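Local atomic coordinates of kinesin-like protein KAR3 (Saccharomyces cerevisiae, PDB entry 1F9V), a protein that probably acts as a kinesin motor, hydrolysing ATP to drive movement along microtubules, with its motor domain here bound to ADP and magnesium. Residues 276-281 / 310-315; 87-92 / 300-305; 9-14 / 24-29. The protein carries 2 engineered substitutions. All coordinates share one frame; numbering follows the deposited sequence.

Contact 1. Residues 276-281 / 310-315; sequences DVIHAL and SKTLMF. With ADP (adenosine-5'-diphosphate), chain D.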
loop_
_atom_site.group_PDB
_atom_site.type_symbol
_atom_site.label_atom_id
_atom_site.label_comp_id
_atom_site.label_asym_id
_atom_site.label_seq_id
_atom_site.Cartn_x
_atom_site.Cartn_y
_atom_site.Cartn_z
ATOM N N ASP A 276 -5.359 5.874 -11.801
ATOM C CA ASP A 276 -5.347 7.103 -12.580
ATOM C C ASP A 276 -4.670 8.235 -11.814
ATOM O O ASP A 276 -3.885 8.998 -12.378
ATOM C CB ASP A 276 -6.773 7.518 -12.948
ATOM C CG ASP A 276 -7.378 6.640 -14.021
ATOM O OD1 ASP A 276 -6.617 6.032 -14.801
ATOM O OD2 ASP A 276 -8.618 6.557 -14.087
ATOM N N VAL A 277 -4.977 8.342 -10.528
ATOM C CA VAL A 277 -4.397 9.391 -9.694
ATOM C C VAL A 277 -2.879 9.222 -9.549
ATOM O O VAL A 277 -2.122 10.166 -9.763
ATOM C CB VAL A 277 -5.075 9.415 -8.287
ATOM C CG1 VAL A 277 -4.268 10.258 -7.311
ATOM C CG2 VAL A 277 -6.488 9.975 -8.409
ATOM N N ILE A 278 -2.430 8.021 -9.190
ATOM C CA ILE A 278 -0.994 7.785 -9.022
ATOM C C ILE A 278 -0.254 7.968 -10.345
ATOM O O ILE A 278 0.835 8.540 -10.381
ATOM C CB ILE A 278 -0.706 6.362 -8.468
ATOM C CG1 ILE A 278 -1.461 6.137 -7.148
ATOM C CG2 ILE A 278 0.795 6.183 -8.247
ATOM C CD1 ILE A 278 -1.135 7.127 -6.066
ATOM N N HIS A 279 -0.841 7.495 -11.440
ATOM C CA HIS A 279 -0.195 7.649 -12.737
ATOM C C HIS A 279 -0.028 9.137 -13.061
ATOM O O HIS A 279 1.040 9.576 -13.491
ATOM C CB HIS A 279 -1.021 6.972 -13.839
ATOM C CG HIS A 279 -0.492 7.216 -15.220
ATOM N ND1 HIS A 279 0.467 6.416 -15.801
ATOM C CD2 HIS A 279 -0.767 8.190 -16.120
ATOM C CE1 HIS A 279 0.761 6.886 -17.001
ATOM N NE2 HIS A 279 0.028 7.961 -17.219
ATOM N N ALA A 280 -1.085 9.911 -12.850
ATOM C CA ALA A 280 -1.030 11.334 -13.136
ATOM C C ALA A 280 0.016 12.034 -12.272
ATOM O O ALA A 280 0.758 12.888 -12.755
ATOM C CB ALA A 280 -2.409 11.962 -12.919
ATOM N N LEU A 281 0.083 11.662 -10.997
ATOM C CA LEU A 281 1.036 12.270 -10.078
ATOM C C LEU A 281 2.481 11.969 -10.455
ATOM O O LEU A 281 3.395 12.686 -10.046
ATOM C CB LEU A 281 0.776 11.785 -8.652
ATOM C CG LEU A 281 -0.471 12.359 -7.978
ATOM C CD1 LEU A 281 -0.801 11.542 -6.749
ATOM C CD2 LEU A 281 -0.225 13.813 -7.606
ATOM N N SER A 310 5.174 14.387 -0.500
ATOM C CA SER A 310 4.769 13.113 0.073
ATOM C C SER A 310 5.437 11.991 -0.728
ATOM O O SER A 310 5.717 12.148 -1.921
ATOM C CB SER A 310 3.244 12.967 0.008
ATOM O OG SER A 310 2.603 13.906 0.857
ATOM N N LYS A 311 5.692 10.868 -0.066
ATOM C CA LYS A 311 6.327 9.723 -0.719
ATOM C C LYS A 311 5.346 8.569 -0.772
ATOM O O LYS A 311 4.761 8.193 0.238
ATOM C CB LYS A 311 7.578 9.313 0.049
ATOM C CG LYS A 311 8.592 10.429 0.163
ATOM C CD LYS A 311 9.771 10.013 1.020
ATOM C CE LYS A 311 10.815 11.107 1.072
ATOM N NZ LYS A 311 12.168 10.563 0.762
ATOM N N THR A 312 5.170 8.007 -1.962
ATOM C CA THR A 312 4.237 6.910 -2.140
ATOM C C THR A 312 4.907 5.655 -2.673
ATOM O O THR A 312 5.766 5.727 -3.547
ATOM C CB THR A 312 3.113 7.319 -3.109
ATOM O OG1 THR A 312 2.321 8.342 -2.493
ATOM C CG2 THR A 312 2.227 6.124 -3.454
ATOM N N LEU A 313 4.503 4.514 -2.126
ATOM C CA LEU A 313 5.027 3.227 -2.554
ATOM C C LEU A 313 3.858 2.316 -2.905
ATOM O O LEU A 313 2.983 2.070 -2.074
ATOM C CB LEU A 313 5.859 2.577 -1.442
ATOM C CG LEU A 313 6.171 1.085 -1.635
ATOM C CD1 LEU A 313 7.011 0.892 -2.896
ATOM C CD2 LEU A 313 6.908 0.550 -0.409
ATOM N N MET A 314 3.831 1.845 -4.147
ATOM C CA MET A 314 2.792 0.920 -4.584
ATOM C C MET A 314 3.444 -0.454 -4.452
ATOM O O MET A 314 4.521 -0.690 -4.995
ATOM C CB MET A 314 2.389 1.182 -6.040
ATOM C CG MET A 314 2.041 2.644 -6.345
ATOM S SD MET A 314 0.605 3.258 -5.414
ATOM C CE MET A 314 -0.695 2.046 -5.933
ATOM N N PHE A 315 2.796 -1.340 -3.711
ATOM C CA PHE A 315 3.305 -2.682 -3.464
ATOM C C PHE A 315 2.393 -3.696 -4.157
ATOM O O PHE A 315 1.314 -4.009 -3.656
ATOM C CB PHE A 315 3.330 -2.923 -1.947
ATOM C CG PHE A 315 4.396 -3.870 -1.500
ATOM C CD1 PHE A 315 4.216 -5.241 -1.639
ATOM C CD2 PHE A 315 5.577 -3.401 -0.943
ATOM C CE1 PHE A 315 5.206 -6.140 -1.227
ATOM C CE2 PHE A 315 6.571 -4.288 -0.526
ATOM C CZ PHE A 315 6.382 -5.662 -0.670
HETATM P PB ADP D . 17.432 7.205 -3.400
HETATM O O1B ADP D . 17.778 8.042 -4.589
HETATM O O2B ADP D . 15.973 6.500 -3.583
HETATM O O3B ADP D . 18.489 6.183 -3.137
HETATM P PA ADP D . 15.994 8.783 -1.437
HETATM O O1A ADP D . 16.412 10.046 -0.802
HETATM O O2A ADP D . 14.960 8.998 -2.467
HETATM O O3A ADP D . 17.248 8.120 -2.144
HETATM O "O5'" ADP D . 15.565 7.679 -0.346
HETATM C "C5'" ADP D . 16.389 6.524 -0.160
HETATM C "C4'" ADP D . 15.593 5.294 0.276
HETATM O "O4'" ADP D . 14.334 5.602 0.927
HETATM C "C3'" ADP D . 15.283 4.362 -0.875
HETATM O "O3'" ADP D . 16.331 3.417 -1.141
HETATM C "C2'" ADP D . 13.981 3.707 -0.485
HETATM O "O2'" ADP D . 14.177 2.477 0.233
HETATM C "C1'" ADP D . 13.280 4.800 0.318
HETATM N N9 ADP D . 12.287 5.589 -0.524
HETATM C C8 ADP D . 12.383 6.877 -0.904
HETATM N N7 ADP D . 11.293 7.211 -1.622
HETATM C C5 ADP D . 10.504 6.161 -1.700
HETATM C C6 ADP D . 9.252 5.867 -2.282
HETATM N N6 ADP D . 8.571 6.807 -2.964
HETATM N N1 ADP D . 8.714 4.607 -2.157
HETATM C C2 ADP D . 9.350 3.623 -1.482
HETATM N N3 ADP D . 10.543 3.893 -0.916
HETATM C C4 ADP D . 11.144 5.113 -0.997
#
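Ile278 and Met314 carry the apolar meeting of helix 258-281 with strand 311-318 in the kinesin motor domain, a P-loop NTPase fold whose central mixed sheet is flanked by helices. The interface between the two segments is small, burying 110 Å² in total, and it contains no hydrogen bond. The sulfur is the touching atom: Met314 SD lies 3.9 Å from Ile278 CG1, and the other branch of the isoleucine, CG2, comes to 4.1 Å from the same SD. The two side chains approach at a slant. Bends at chi2 (-63°) and chi3 (-57°) fold the methionine chain instead of letting it run straight out from the strand. A looser apolar approach, 4.4 Å between Ile278 CD1 and Thr312 CG2, extends the patch one strand repeat back, and Leu306 of helix 297-306 touches both Ile278 and Thr312.

Polar contacts belong to the other side of the strand, where a second ADP, distinct from the one at the P-loop, places its adenine. Thr312 gives its backbone carbonyl to the base: ADP N6 donates to Thr312 O at 3.1 Å with an N-H...O angle of 158°, a fairly straight bond. Asn4 OD1, Arg6 NH2 and Glu72 O hold the same nucleotide from outside the two segments.

Van der Waals packing adds to the grip on this base. Lys311 runs along the base, with its CD 4.1 Å from ADP N7, while Leu313 CB sits 3.6 Å from both N1 and C2 of the adenine.

Contact 2. Residues 87-92 / 300-305; sequences CIFAYG and YLLQYS
Leu302 and Phe89 meet in the core of the kinesin motor domain, where helix 297-306 packs against strand 86-91 of the central sheet, the strand that runs into the P-loop. Leu302 CD1 meets the phenyl ring of Phe89 obliquely, 3.8 Å from both CE1 and CZ, and the two side chains arrive from opposite directions. The equal distances place the methyl evenly between these two carbons. Two residues earlier on the strand, Cys87 holds SG anti to its carbonyl carbon (chi1 -80°), the setting in which SG lies 3.7 Å from Ser305 CB and, more loosely, 4.4 Å from Leu302 CD1. The axes of strand 87-91 and helix 300-305 come no nearer than 10.5 Å, their N-to-C directions making an angle of 134°, and the CA atoms of Cys87 and Ser305 are closest at 6.6 Å, which places the tighter backbone approach at the strand's start.

In the next shell, Thr312 and Met314 of strand 311-318 and Val243 of strand 235-244 pack on Phe89, while Asn241 touches Cys87 and Leu302. The helix is kinked around Tyr304 and Ser305, and Tyr304 O accepts a hydrogen bond from Asn85 ND2. At this kink the Ser305 backbone N bonds Leu302 O, three residues back, at 2.8 Å.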
loop_
_atom_site.group_PDB
_atom_site.type_symbol
_atom_site.label_atom_id
_atom_site.label_comp_id
_atom_site.label_asym_id
_atom_site.label_seq_id
_atom_site.Cartn_x
_atom_site.Cartn_y
_atom_site.Cartn_z
ATOM N N CYS A 87 2.605 7.044 1.970
ATOM C CA CYS A 87 1.507 6.155 1.602
ATOM C C CYS A 87 2.108 4.857 1.076
ATOM O O CYS A 87 3.045 4.882 0.277
ATOM C CB CYS A 87 0.629 6.757 0.494
ATOM S SG CYS A 87 -0.590 7.974 1.034
ATOM N N ILE A 88 1.582 3.732 1.545
ATOM C CA ILE A 88 2.018 2.427 1.065
ATOM C C ILE A 88 0.740 1.678 0.724
ATOM O O ILE A 88 -0.116 1.476 1.588
ATOM C CB ILE A 88 2.807 1.639 2.130
ATOM C CG1 ILE A 88 4.111 2.378 2.456
ATOM C CG2 ILE A 88 3.095 0.227 1.608
ATOM C CD1 ILE A 88 4.991 1.687 3.494
ATOM N N PHE A 89 0.599 1.289 -0.542
ATOM C CA PHE A 89 -0.595 0.571 -0.976
ATOM C C PHE A 89 -0.273 -0.867 -1.386
ATOM O O PHE A 89 0.531 -1.083 -2.295
ATOM C CB PHE A 89 -1.246 1.257 -2.190
ATOM C CG PHE A 89 -1.690 2.675 -1.946
ATOM C CD1 PHE A 89 -2.963 2.944 -1.457
ATOM C CD2 PHE A 89 -0.853 3.741 -2.262
ATOM C CE1 PHE A 89 -3.401 4.263 -1.291
ATOM C CE2 PHE A 89 -1.277 5.064 -2.101
ATOM C CZ PHE A 89 -2.556 5.324 -1.615
ATOM N N ALA A 90 -0.888 -1.840 -0.726
ATOM C CA ALA A 90 -0.690 -3.239 -1.103
ATOM C C ALA A 90 -1.824 -3.528 -2.089
ATOM O O ALA A 90 -3.002 -3.435 -1.734
ATOM C CB ALA A 90 -0.789 -4.145 0.108
ATOM N N TYR A 91 -1.452 -3.881 -3.320
ATOM C CA TYR A 91 -2.389 -4.138 -4.415
ATOM C C TYR A 91 -2.215 -5.548 -4.964
ATOM O O TYR A 91 -1.090 -6.038 -5.065
ATOM C CB TYR A 91 -2.124 -3.122 -5.538
ATOM C CG TYR A 91 -2.987 -3.263 -6.772
ATOM C CD1 TYR A 91 -4.064 -2.403 -6.991
ATOM C CD2 TYR A 91 -2.729 -4.255 -7.730
ATOM C CE1 TYR A 91 -4.865 -2.523 -8.124
ATOM C CE2 TYR A 91 -3.532 -4.384 -8.876
ATOM C CZ TYR A 91 -4.597 -3.514 -9.061
ATOM O OH TYR A 91 -5.403 -3.627 -10.168
ATOM N N GLY A 92 -3.322 -6.179 -5.344
ATOM C CA GLY A 92 -3.246 -7.520 -5.901
ATOM C C GLY A 92 -4.530 -8.295 -5.717
ATOM O O GLY A 92 -5.404 -7.895 -4.947
ATOM N N TYR A 300 -9.625 10.764 -2.218
ATOM C CA TYR A 300 -10.040 12.040 -1.646
ATOM C C TYR A 300 -9.526 12.141 -0.213
ATOM O O TYR A 300 -8.977 13.163 0.196
ATOM C CB TYR A 300 -11.560 12.154 -1.673
ATOM C CG TYR A 300 -12.056 13.477 -1.154
ATOM C CD1 TYR A 300 -11.579 14.678 -1.677
ATOM C CD2 TYR A 300 -12.980 13.530 -0.115
ATOM C CE1 TYR A 300 -12.011 15.913 -1.162
ATOM C CE2 TYR A 300 -13.415 14.748 0.403
ATOM C CZ TYR A 300 -12.928 15.929 -0.123
ATOM O OH TYR A 300 -13.336 17.125 0.420
ATOM N N LEU A 301 -9.690 11.065 0.545
ATOM C CA LEU A 301 -9.234 11.038 1.925
ATOM C C LEU A 301 -7.730 11.264 2.031
ATOM O O LEU A 301 -7.259 11.987 2.912
ATOM C CB LEU A 301 -9.573 9.688 2.564
ATOM C CG LEU A 301 -8.925 9.404 3.927
ATOM C CD1 LEU A 301 -9.562 10.291 4.981
ATOM C CD2 LEU A 301 -9.100 7.942 4.308
ATOM N N LEU A 302 -6.975 10.661 1.117
ATOM C CA LEU A 302 -5.515 10.735 1.152
ATOM C C LEU A 302 -4.822 11.795 0.311
ATOM O O LEU A 302 -3.597 11.798 0.222
ATOM C CB LEU A 302 -4.938 9.364 0.766
ATOM C CG LEU A 302 -5.421 8.178 1.600
ATOM C CD1 LEU A 302 -4.874 6.866 1.011
ATOM C CD2 LEU A 302 -4.958 8.363 3.047
ATOM N N GLN A 303 -5.576 12.701 -0.294
ATOM C CA GLN A 303 -4.984 13.713 -1.154
ATOM C C GLN A 303 -3.762 14.465 -0.619
ATOM O O GLN A 303 -2.813 14.687 -1.362
ATOM C CB GLN A 303 -6.057 14.712 -1.602
ATOM C CG GLN A 303 -6.562 15.638 -0.513
ATOM C CD GLN A 303 -7.620 16.595 -1.030
ATOM O OE1 GLN A 303 -7.921 17.616 -0.398
ATOM N NE2 GLN A 303 -8.192 16.271 -2.184
ATOM N N TYR A 304 -3.771 14.862 0.653
ATOM C CA TYR A 304 -2.629 15.589 1.205
ATOM C C TYR A 304 -1.398 14.696 1.429
ATOM O O TYR A 304 -0.277 15.196 1.543
ATOM C CB TYR A 304 -3.011 16.270 2.525
ATOM C CG TYR A 304 -3.935 17.456 2.365
ATOM C CD1 TYR A 304 -3.856 18.283 1.241
ATOM C CD2 TYR A 304 -4.889 17.754 3.340
ATOM C CE1 TYR A 304 -4.709 19.384 1.093
ATOM C CE2 TYR A 304 -5.744 18.850 3.204
ATOM C CZ TYR A 304 -5.650 19.660 2.079
ATOM O OH TYR A 304 -6.488 20.745 1.945
ATOM N N SER A 305 -1.612 13.384 1.501
ATOM C CA SER A 305 -0.515 12.442 1.701
ATOM C C SER A 305 -0.042 11.896 0.355
ATOM O O SER A 305 0.872 11.073 0.293
ATOM C CB SER A 305 -0.956 11.289 2.611
ATOM O OG SER A 305 -0.944 11.678 3.978
#

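Contact 3. Residues 9-14 / 24-29; sequences CRIRPA and SLINVN. With ADP (adenosine-5'-diphosphate), chain C.
Ile11 CD1 reaches tip to tip toward Val28 CG2 at 3.3 Å, tighter than usual carbon-carbon contact, and lies 3.8 Å from Ile26 CG2. With CG1 anti to the carbonyl carbon (chi1 -57°), Ile11 sends this methyl to the outer strand 24-28 of the small antiparallel sheet.

Arg12, next in the chain, goes to the nucleotide. Its CB lies 3.6 Å from ADP N7, and CD lies 3.7 Å from ADP C8, so the aliphatic part skirts the imidazole end of the base. Arg10 to Pro13 read Arg-Ile-Arg-Pro, the RxRP motif of the kinesin motor domain, which spans the end of strand 4-11 and borders the adenine. Farther out, NE of Arg12 donates to Gly95 O in the P-loop region and NH2 pairs with Glu19 in a salt bridge. NH1 bonds Pro13 O at 2.9 Å, with that oxygen only 2° out of the guanidinium plane. Were alanine to stand in place of Arg12, Glu19 would probably lose this charge partner, and Gly95 O and Pro13 O these donors. Pro13 CD packs 3.4 Å from ADP C6, and ADP N6 stands 3.1 Å above the guanidinium plane of Arg10.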
loop_
_atom_site.group_PDB
_atom_site.type_symbol
_atom_site.label_atom_id
_atom_site.label_comp_id
_atom_site.label_asym_id
_atom_site.label_seq_id
_atom_site.Cartn_x
_atom_site.Cartn_y
_atom_site.Cartn_z
ATOM N N CYS A 9 7.248 -5.067 -6.628
ATOM C CA CYS A 9 6.414 -6.220 -6.920
ATOM C C CYS A 9 6.884 -7.320 -5.973
ATOM O O CYS A 9 8.080 -7.419 -5.685
ATOM C CB CYS A 9 6.600 -6.673 -8.372
ATOM S SG CYS A 9 5.791 -8.258 -8.765
ATOM N N ARG A 10 5.959 -8.122 -5.460
ATOM C CA ARG A 10 6.346 -9.220 -4.586
ATOM C C ARG A 10 5.633 -10.502 -4.959
ATOM O O ARG A 10 4.401 -10.562 -4.984
ATOM C CB ARG A 10 6.051 -8.916 -3.119
ATOM C CG ARG A 10 6.427 -10.091 -2.215
ATOM C CD ARG A 10 5.937 -9.932 -0.781
ATOM N NE ARG A 10 6.685 -10.802 0.119
ATOM C CZ ARG A 10 6.632 -10.732 1.445
ATOM N NH1 ARG A 10 5.857 -9.827 2.037
ATOM N NH2 ARG A 10 7.366 -11.554 2.181
ATOM N N ILE A 11 6.418 -11.533 -5.255
ATOM C CA ILE A 11 5.867 -12.837 -5.595
ATOM C C ILE A 11 5.876 -13.649 -4.306
ATOM O O ILE A 11 6.933 -13.855 -3.706
ATOM C CB ILE A 11 6.741 -13.575 -6.649
ATOM C CG1 ILE A 11 6.882 -12.713 -7.907
ATOM C CG2 ILE A 11 6.115 -14.927 -6.995
ATOM C CD1 ILE A 11 8.069 -13.075 -8.773
ATOM N N ARG A 12 4.708 -14.086 -3.858
ATOM C CA ARG A 12 4.649 -14.879 -2.640
ATOM C C ARG A 12 5.013 -16.325 -2.954
ATOM O O ARG A 12 4.991 -16.742 -4.112
ATOM C CB ARG A 12 3.238 -14.848 -2.049
ATOM C CG ARG A 12 2.180 -15.536 -2.906
ATOM C CD ARG A 12 1.004 -16.029 -2.064
ATOM N NE ARG A 12 -0.161 -16.416 -2.860
ATOM C CZ ARG A 12 -0.271 -17.563 -3.528
ATOM N NH1 ARG A 12 0.722 -18.449 -3.499
ATOM N NH2 ARG A 12 -1.375 -17.831 -4.217
ATOM N N PRO A 13 5.423 -17.091 -1.930
ATOM C CA PRO A 13 5.761 -18.499 -2.162
ATOM C C PRO A 13 4.503 -19.236 -2.619
ATOM O O PRO A 13 3.381 -18.846 -2.287
ATOM C CB PRO A 13 6.239 -18.996 -0.793
ATOM C CG PRO A 13 6.611 -17.752 -0.033
ATOM C CD PRO A 13 5.680 -16.680 -0.538
ATOM N N ALA A 14 4.680 -20.299 -3.395
ATOM C CA ALA A 14 3.521 -21.059 -3.851
ATOM C C ALA A 14 3.038 -21.942 -2.721
ATOM O O ALA A 14 3.823 -22.332 -1.840
ATOM C CB ALA A 14 3.885 -21.919 -5.063
ATOM N N SER A 24 2.990 -21.862 -17.012
ATOM C CA SER A 24 3.449 -20.483 -17.118
ATOM C C SER A 24 4.838 -20.350 -16.518
ATOM O O SER A 24 5.314 -21.242 -15.810
ATOM C CB SER A 24 2.480 -19.520 -16.415
ATOM O OG SER A 24 2.306 -19.854 -15.053
ATOM N N LEU A 25 5.487 -19.231 -16.811
ATOM C CA LEU A 25 6.819 -18.974 -16.306
ATOM C C LEU A 25 6.973 -17.525 -15.864
ATOM O O LEU A 25 6.676 -16.595 -16.611
ATOM C CB LEU A 25 7.855 -19.283 -17.385
ATOM C CG LEU A 25 9.274 -18.794 -17.105
ATOM C CD1 LEU A 25 9.870 -19.613 -15.970
ATOM C CD2 LEU A 25 10.124 -18.902 -18.366
ATOM N N ILE A 26 7.429 -17.343 -14.638
ATOM C CA ILE A 26 7.668 -16.010 -14.123
ATOM C C ILE A 26 9.139 -16.019 -13.774
ATOM O O ILE A 26 9.570 -16.755 -12.889
ATOM C CB ILE A 26 6.834 -15.720 -12.858
ATOM C CG1 ILE A 26 5.357 -15.591 -13.235
ATOM C CG2 ILE A 26 7.314 -14.433 -12.206
ATOM C CD1 ILE A 26 4.412 -15.565 -12.049
ATOM N N ASN A 27 9.918 -15.225 -14.491
ATOM C CA ASN A 27 11.347 -15.158 -14.249
ATOM C C ASN A 27 11.751 -13.773 -13.767
ATOM O O ASN A 27 11.527 -12.776 -14.456
ATOM C CB ASN A 27 12.111 -15.495 -15.531
ATOM C CG ASN A 27 13.601 -15.226 -15.405
ATOM O OD1 ASN A 27 14.243 -15.653 -14.445
ATOM N ND2 ASN A 27 14.158 -14.512 -16.378
ATOM N N VAL A 28 12.359 -13.713 -12.588
ATOM C CA VAL A 28 12.798 -12.442 -12.031
ATOM C C VAL A 28 14.307 -12.305 -12.172
ATOM O O VAL A 28 15.055 -13.183 -11.749
ATOM C CB VAL A 28 12.436 -12.325 -10.533
ATOM C CG1 VAL A 28 12.943 -11.003 -9.981
ATOM C CG2 VAL A 28 10.929 -12.449 -10.344
ATOM N N ASN A 29 14.753 -11.206 -12.764
ATOM C CA ASN A 29 16.177 -10.975 -12.931
ATOM C C ASN A 29 16.752 -10.308 -11.693
ATOM O O ASN A 29 16.021 -9.761 -10.867
ATOM C CB ASN A 29 16.423 -10.101 -14.158
ATOM C CG ASN A 29 15.942 -10.756 -15.432
ATOM O OD1 ASN A 29 16.338 -11.885 -15.753
ATOM N ND2 ASN A 29 15.077 -10.058 -16.169
HETATM P PB ADP C . -4.556 -11.423 0.261
HETATM O O1B ADP C . -3.897 -10.776 -0.902
HETATM O O2B ADP C . -4.570 -10.431 1.524
HETATM O O3B ADP C . -5.921 -11.898 -0.080
HETATM P PA ADP C . -3.215 -13.114 2.184
HETATM O O1A ADP C . -2.121 -12.264 2.651
HETATM O O2A ADP C . -4.320 -13.053 3.138
HETATM O O3A ADP C . -3.685 -12.640 0.754
HETATM O "O5'" ADP C . -2.751 -14.624 2.083
HETATM C "C5'" ADP C . -2.772 -15.494 0.949
HETATM C "C4'" ADP C . -2.185 -16.832 1.488
HETATM O "O4'" ADP C . -0.799 -16.834 1.127
HETATM C "C3'" ADP C . -2.198 -16.937 3.026
HETATM O "O3'" ADP C . -2.442 -18.278 3.482
HETATM C "C2'" ADP C . -0.829 -16.448 3.467
HETATM O "O2'" ADP C . -0.436 -16.932 4.763
HETATM C "C1'" ADP C . 0.052 -16.865 2.299
HETATM N N9 ADP C . 1.172 -15.907 2.040
HETATM C C8 ADP C . 1.033 -14.736 1.388
HETATM N N7 ADP C . 2.205 -14.142 1.297
HETATM C C5 ADP C . 3.103 -14.898 1.875
HETATM C C6 ADP C . 4.472 -14.815 2.083
HETATM N N6 ADP C . 5.150 -13.754 1.636
HETATM N N1 ADP C . 5.128 -15.814 2.750
HETATM C C2 ADP C . 4.479 -16.902 3.214
HETATM N N3 ADP C . 3.150 -17.001 3.013
HETATM C C4 ADP C . 2.439 -16.042 2.363
#

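From the N terminus, contact 3 comes first and closes a short loop: nine residues without helix or strand separate its segments, which join strand 4-11 of the central sheet to the small antiparallel sheet. Contact 2 then opens at 87-92 and spans over 200 residues before closing at 300-305. Contact 1 opens within that span at 276-281 but closes beyond it at 310-315, so the two cross, while contact 3 stands in series with both. Strand 311-318 lies between strands 4-11 and 86-91, and joins contacts 1 and 2 directly: Phe315 N sits 2.7 Å from Phe89 O, a probable hydrogen bond. Toward contact 3, Phe315 CE1 packs on Arg10 CB.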